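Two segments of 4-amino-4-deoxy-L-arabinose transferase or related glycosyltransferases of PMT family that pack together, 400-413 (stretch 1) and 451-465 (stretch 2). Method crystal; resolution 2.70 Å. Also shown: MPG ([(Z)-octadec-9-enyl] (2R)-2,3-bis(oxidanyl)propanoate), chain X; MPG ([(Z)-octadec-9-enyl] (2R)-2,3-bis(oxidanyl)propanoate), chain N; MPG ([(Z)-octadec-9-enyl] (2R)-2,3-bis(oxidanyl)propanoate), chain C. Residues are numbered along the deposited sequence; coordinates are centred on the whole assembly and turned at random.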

# COMPACT_ATOMS: atom_id res chain seq x y z
N HIS A 400 13.33 15.87 -8.90
CA HIS A 400 13.06 17.12 -9.60
C HIS A 400 12.05 17.98 -8.84
O HIS A 400 11.18 18.62 -9.43
CB HIS A 400 12.59 16.87 -11.03
CG HIS A 400 13.57 16.10 -11.86
ND1 HIS A 400 14.92 16.06 -11.57
CD2 HIS A 400 13.41 15.33 -12.97
CE1 HIS A 400 15.54 15.31 -12.46
NE2 HIS A 400 14.65 14.86 -13.32
N ILE A 401 12.16 17.98 -7.52
CA ILE A 401 11.34 18.81 -6.64
C ILE A 401 12.28 19.76 -5.91
O ILE A 401 13.20 19.31 -5.22
CB ILE A 401 10.52 17.98 -5.64
CG1 ILE A 401 9.55 17.05 -6.39
CG2 ILE A 401 9.76 18.89 -4.70
CD1 ILE A 401 8.51 17.78 -7.20
N PRO A 402 12.10 21.08 -6.02
CA PRO A 402 13.06 22.02 -5.43
C PRO A 402 13.15 21.90 -3.92
O PRO A 402 12.34 21.24 -3.26
CB PRO A 402 12.50 23.39 -5.84
CG PRO A 402 11.73 23.11 -7.09
CD PRO A 402 11.11 21.76 -6.87
N ASN A 403 14.16 22.56 -3.37
CA ASN A 403 14.50 22.41 -1.96
C ASN A 403 13.43 23.02 -1.05
O ASN A 403 13.26 22.55 0.08
CB ASN A 403 15.86 23.05 -1.68
CG ASN A 403 16.14 23.20 -0.19
OD1 ASN A 403 16.08 24.31 0.35
ND2 ASN A 403 16.43 22.09 0.47
N SER A 404 12.72 24.04 -1.51
CA SER A 404 11.77 24.75 -0.66
C SER A 404 10.70 23.80 -0.10
O SER A 404 10.39 23.84 1.09
CB SER A 404 11.12 25.89 -1.43
OG SER A 404 12.11 26.76 -1.94
N PHE A 405 10.15 22.94 -0.96
CA PHE A 405 9.13 22.00 -0.51
C PHE A 405 9.67 21.09 0.59
O PHE A 405 8.93 20.73 1.51
CB PHE A 405 8.62 21.16 -1.69
CG PHE A 405 8.09 21.98 -2.83
CD1 PHE A 405 6.77 22.41 -2.83
CD2 PHE A 405 8.89 22.31 -3.90
CE1 PHE A 405 6.27 23.15 -3.88
CE2 PHE A 405 8.40 23.06 -4.96
CZ PHE A 405 7.09 23.48 -4.94
N TYR A 406 10.95 20.73 0.51
CA TYR A 406 11.53 19.91 1.57
C TYR A 406 11.81 20.72 2.82
O TYR A 406 11.75 20.17 3.93
CB TYR A 406 12.81 19.24 1.05
CG TYR A 406 12.52 18.18 0.01
CD1 TYR A 406 12.20 16.88 0.39
CD2 TYR A 406 12.54 18.47 -1.34
CE1 TYR A 406 11.93 15.91 -0.55
CE2 TYR A 406 12.26 17.51 -2.29
CZ TYR A 406 11.96 16.23 -1.89
OH TYR A 406 11.69 15.26 -2.83
N ARG A 407 12.10 22.01 2.68
CA ARG A 407 12.17 22.88 3.85
C ARG A 407 10.82 22.92 4.57
O ARG A 407 10.77 22.89 5.80
CB ARG A 407 12.60 24.29 3.45
CG ARG A 407 14.03 24.38 2.95
CD ARG A 407 14.47 25.84 2.79
NE ARG A 407 14.28 26.60 4.02
CZ ARG A 407 15.11 26.56 5.06
NH1 ARG A 407 16.19 25.79 5.03
NH2 ARG A 407 14.85 27.29 6.14
N ALA A 408 9.73 22.96 3.81
CA ALA A 408 8.40 22.88 4.41
C ALA A 408 8.10 21.48 4.95
O ALA A 408 7.26 21.35 5.85
CB ALA A 408 7.34 23.29 3.40
N TYR A 409 8.75 20.44 4.42
CA TYR A 409 8.55 19.11 4.97
C TYR A 409 9.27 18.95 6.31
O TYR A 409 8.78 18.24 7.20
CB TYR A 409 9.03 18.06 3.96
CG TYR A 409 8.56 16.65 4.22
CD1 TYR A 409 7.58 16.37 5.17
CD2 TYR A 409 9.09 15.58 3.51
CE1 TYR A 409 7.16 15.08 5.41
CE2 TYR A 409 8.67 14.28 3.73
CZ TYR A 409 7.70 14.04 4.69
OH TYR A 409 7.27 12.75 4.92
N ALA A 410 10.41 19.63 6.47
CA ALA A 410 11.21 19.45 7.68
C ALA A 410 10.45 19.87 8.93
O ALA A 410 10.52 19.20 9.96
CB ALA A 410 12.52 20.23 7.56
N VAL A 411 9.74 21.00 8.87
CA VAL A 411 8.97 21.43 10.03
C VAL A 411 7.90 20.40 10.38
O VAL A 411 7.62 20.17 11.57
CB VAL A 411 8.37 22.83 9.80
CG1 VAL A 411 7.66 22.91 8.47
CG2 VAL A 411 7.42 23.21 10.93
N TRP A 412 7.32 19.74 9.38
CA TRP A 412 6.29 18.74 9.67
C TRP A 412 6.90 17.48 10.27
O TRP A 412 6.29 16.84 11.13
CB TRP A 412 5.49 18.42 8.41
CG TRP A 412 4.56 19.52 8.02
CD1 TRP A 412 4.49 20.14 6.80
CD2 TRP A 412 3.58 20.17 8.85
NE1 TRP A 412 3.52 21.11 6.82
CE2 TRP A 412 2.96 21.16 8.07
CE3 TRP A 412 3.18 20.01 10.18
CZ2 TRP A 412 1.95 21.98 8.57
CZ3 TRP A 412 2.18 20.83 10.68
CH2 TRP A 412 1.57 21.80 9.87
N VAL A 413 8.10 17.10 9.82
CA VAL A 413 8.79 15.97 10.45
C VAL A 413 9.13 16.30 11.90
O VAL A 413 8.92 15.48 12.81
CB VAL A 413 10.04 15.59 9.64
CG1 VAL A 413 10.80 14.47 10.34
CG2 VAL A 413 9.64 15.19 8.23
N THR A 451 1.40 9.71 11.39
CA THR A 451 0.36 10.30 10.56
C THR A 451 0.75 11.72 10.15
O THR A 451 0.62 12.10 8.98
CB THR A 451 -0.99 10.30 11.30
OG1 THR A 451 -1.44 8.95 11.45
CG2 THR A 451 -2.02 11.09 10.51
N VAL A 452 1.24 12.51 11.11
CA VAL A 452 1.72 13.85 10.77
C VAL A 452 2.88 13.77 9.79
O VAL A 452 2.97 14.56 8.85
CB VAL A 452 2.12 14.62 12.05
CG1 VAL A 452 2.81 15.93 11.68
CG2 VAL A 452 0.90 14.89 12.91
N ALA A 453 3.77 12.79 9.97
CA ALA A 453 4.88 12.64 9.04
C ALA A 453 4.40 12.31 7.64
O ALA A 453 5.03 12.72 6.65
CB ALA A 453 5.85 11.57 9.55
N LEU A 454 3.29 11.58 7.52
CA LEU A 454 2.77 11.25 6.19
C LEU A 454 2.05 12.44 5.57
O LEU A 454 2.26 12.76 4.40
CB LEU A 454 1.84 10.04 6.27
CG LEU A 454 1.25 9.55 4.94
CD1 LEU A 454 2.34 9.38 3.89
CD2 LEU A 454 0.47 8.26 5.11
N LEU A 455 1.19 13.11 6.35
CA LEU A 455 0.52 14.31 5.84
C LEU A 455 1.52 15.38 5.44
O LEU A 455 1.27 16.14 4.50
CB LEU A 455 -0.44 14.85 6.90
CG LEU A 455 -1.58 13.92 7.32
CD1 LEU A 455 -2.39 14.56 8.43
CD2 LEU A 455 -2.47 13.58 6.13
N GLY A 456 2.65 15.47 6.14
CA GLY A 456 3.67 16.43 5.76
C GLY A 456 4.25 16.18 4.38
O GLY A 456 4.69 17.11 3.71
N HIS A 457 4.24 14.92 3.94
CA HIS A 457 4.72 14.60 2.60
C HIS A 457 3.90 15.29 1.51
O HIS A 457 4.35 15.34 0.36
CB HIS A 457 4.71 13.09 2.38
CG HIS A 457 5.32 12.67 1.08
ND1 HIS A 457 4.57 12.32 -0.02
CD2 HIS A 457 6.62 12.57 0.69
CE1 HIS A 457 5.37 12.01 -1.02
NE2 HIS A 457 6.62 12.15 -0.62
N GLU A 458 2.72 15.82 1.85
CA GLU A 458 1.95 16.59 0.88
C GLU A 458 2.75 17.77 0.33
O GLU A 458 2.55 18.17 -0.82
CB GLU A 458 0.65 17.07 1.52
CG GLU A 458 -0.07 18.19 0.79
CD GLU A 458 -0.81 17.73 -0.46
OE1 GLU A 458 -0.52 16.63 -0.97
OE2 GLU A 458 -1.69 18.48 -0.93
N THR A 459 3.68 18.31 1.13
CA THR A 459 4.48 19.45 0.68
C THR A 459 5.23 19.13 -0.61
O THR A 459 5.31 19.98 -1.51
CB THR A 459 5.46 19.88 1.77
OG1 THR A 459 6.29 18.76 2.14
CG2 THR A 459 4.73 20.38 3.00
N VAL A 460 5.78 17.93 -0.72
CA VAL A 460 6.50 17.54 -1.93
C VAL A 460 5.63 16.72 -2.88
O VAL A 460 5.98 16.61 -4.07
CB VAL A 460 7.79 16.77 -1.60
CG1 VAL A 460 8.65 17.55 -0.62
CG2 VAL A 460 7.47 15.39 -1.05
N GLY A 461 4.52 16.16 -2.41
CA GLY A 461 3.69 15.33 -3.25
C GLY A 461 2.72 16.12 -4.10
O GLY A 461 2.43 15.74 -5.24
N ARG A 462 2.20 17.22 -3.55
CA ARG A 462 1.25 18.04 -4.31
C ARG A 462 1.87 18.67 -5.55
O ARG A 462 1.25 18.59 -6.63
CB ARG A 462 0.64 19.11 -3.39
CG ARG A 462 -0.12 20.18 -4.13
CD ARG A 462 -0.72 21.21 -3.20
NE ARG A 462 -1.19 22.38 -3.94
CZ ARG A 462 -1.99 23.32 -3.44
NH1 ARG A 462 -2.42 23.23 -2.19
NH2 ARG A 462 -2.35 24.34 -4.19
N PRO A 463 3.05 19.31 -5.50
CA PRO A 463 3.63 19.83 -6.75
C PRO A 463 3.99 18.76 -7.75
O PRO A 463 4.10 19.06 -8.94
CB PRO A 463 4.88 20.59 -6.27
CG PRO A 463 5.22 19.95 -4.97
CD PRO A 463 3.90 19.62 -4.34
N ALA A 464 4.18 17.51 -7.31
CA ALA A 464 4.49 16.45 -8.24
C ALA A 464 3.24 15.86 -8.88
O ALA A 464 3.29 15.39 -10.02
CB ALA A 464 5.29 15.34 -7.54
N SER A 465 2.11 15.91 -8.17
CA SER A 465 0.89 15.30 -8.68
C SER A 465 0.35 16.03 -9.90
O SER A 465 -0.39 15.42 -10.68
CB SER A 465 -0.18 15.29 -7.58
OG SER A 465 -0.60 16.61 -7.29
C2 MPG X . 1.74 22.42 4.38
C3 MPG X . 1.19 21.26 3.55
C4 MPG X . 0.91 20.02 4.38
C5 MPG X . 0.45 20.34 5.81
C6 MPG X . 0.51 19.11 6.74
C7 MPG X . -0.31 19.33 8.03
C8 MPG X . -0.19 18.15 9.03
C1 MPG X . 2.52 23.42 3.52
C2 MPG N . 6.67 8.53 0.83
C3 MPG N . 5.90 8.82 2.11
C4 MPG N . 6.82 8.92 3.32
C5 MPG N . 6.04 8.84 4.64
C6 MPG N . 6.98 8.60 5.84
C7 MPG N . 6.23 8.12 7.10
C8 MPG N . 7.21 7.60 8.18
C1 MPG N . 5.74 8.36 -0.38
C2 MPG C . -2.95 15.49 12.90
C3 MPG C . -3.92 14.64 12.10
C4 MPG C . -5.09 15.45 11.55
C5 MPG C . -6.38 14.62 11.46
C6 MPG C . -7.64 15.48 11.57
C1 MPG C . -2.52 14.81 14.20

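How do the two backbones come so close? The helix of 403-413 runs nearly antiparallel to that of 451-456, at 169°, with axes 8.6 Å apart, and Gly-456 allows a close approach. Gly-456 CA lies 3.8 Å from Trp-412 CB and 5.2 Å from Trp-412 CA. A CB on Gly-456 would point toward stretch 1 and fall 2.7 Å from Trp-412 CB, a clash, so the missing side chain leaves a shallow hollow, filled by Trp-412 CB and bordered by the Tyr-409 ring.

Which bump of stretch 2 fills a hollow in stretch 1? Thr-459 is the knob, set among Phe-405, Ala-408, Tyr-409 and Trp-412. Thr-459 CG2 rests 3.9 Å from Ala-408 CB, whose small size leaves room, and meets the edge of the Trp-412 ring, 3.8 Å from Trp-412 CD1. Thr-459 OG1 donates a hydrogen bond to Gly-456 O (2.8 Å), so the hydroxyl is satisfied even though OG1 also packs 3.4 Å from Tyr-409 CB.

What does Tyr-409 add? Its CB points sideways, but with chi1 in t the ring reaches across, and Tyr-409 OH donates to Ala-453 O at 2.8 Å, the only hydrogen bond between the stretches. His-457 CA lies over one face of the Tyr-409 ring, 4.0 Å from that ring's centroid, and the imidazole turns its edge toward the tyrosine face in an offset pair.

How is the other end closed? Apolar shapes interlock: Val-460 CG1 sits almost centrally over the Tyr-406 ring, 3.6 Å from its centroid, and also touches Phe-405 CB at 3.8 Å. Pro-463 lays CG over a face of the Phe-405 ring, 3.5 Å from Phe-405 CE1, while Ile-401 CD1 reaches Ala-464 CB at 4.1 Å. Altogether 671 Å² is buried. Lipid borders the contact too, with C6 of MPG chain X over a face of Trp-412.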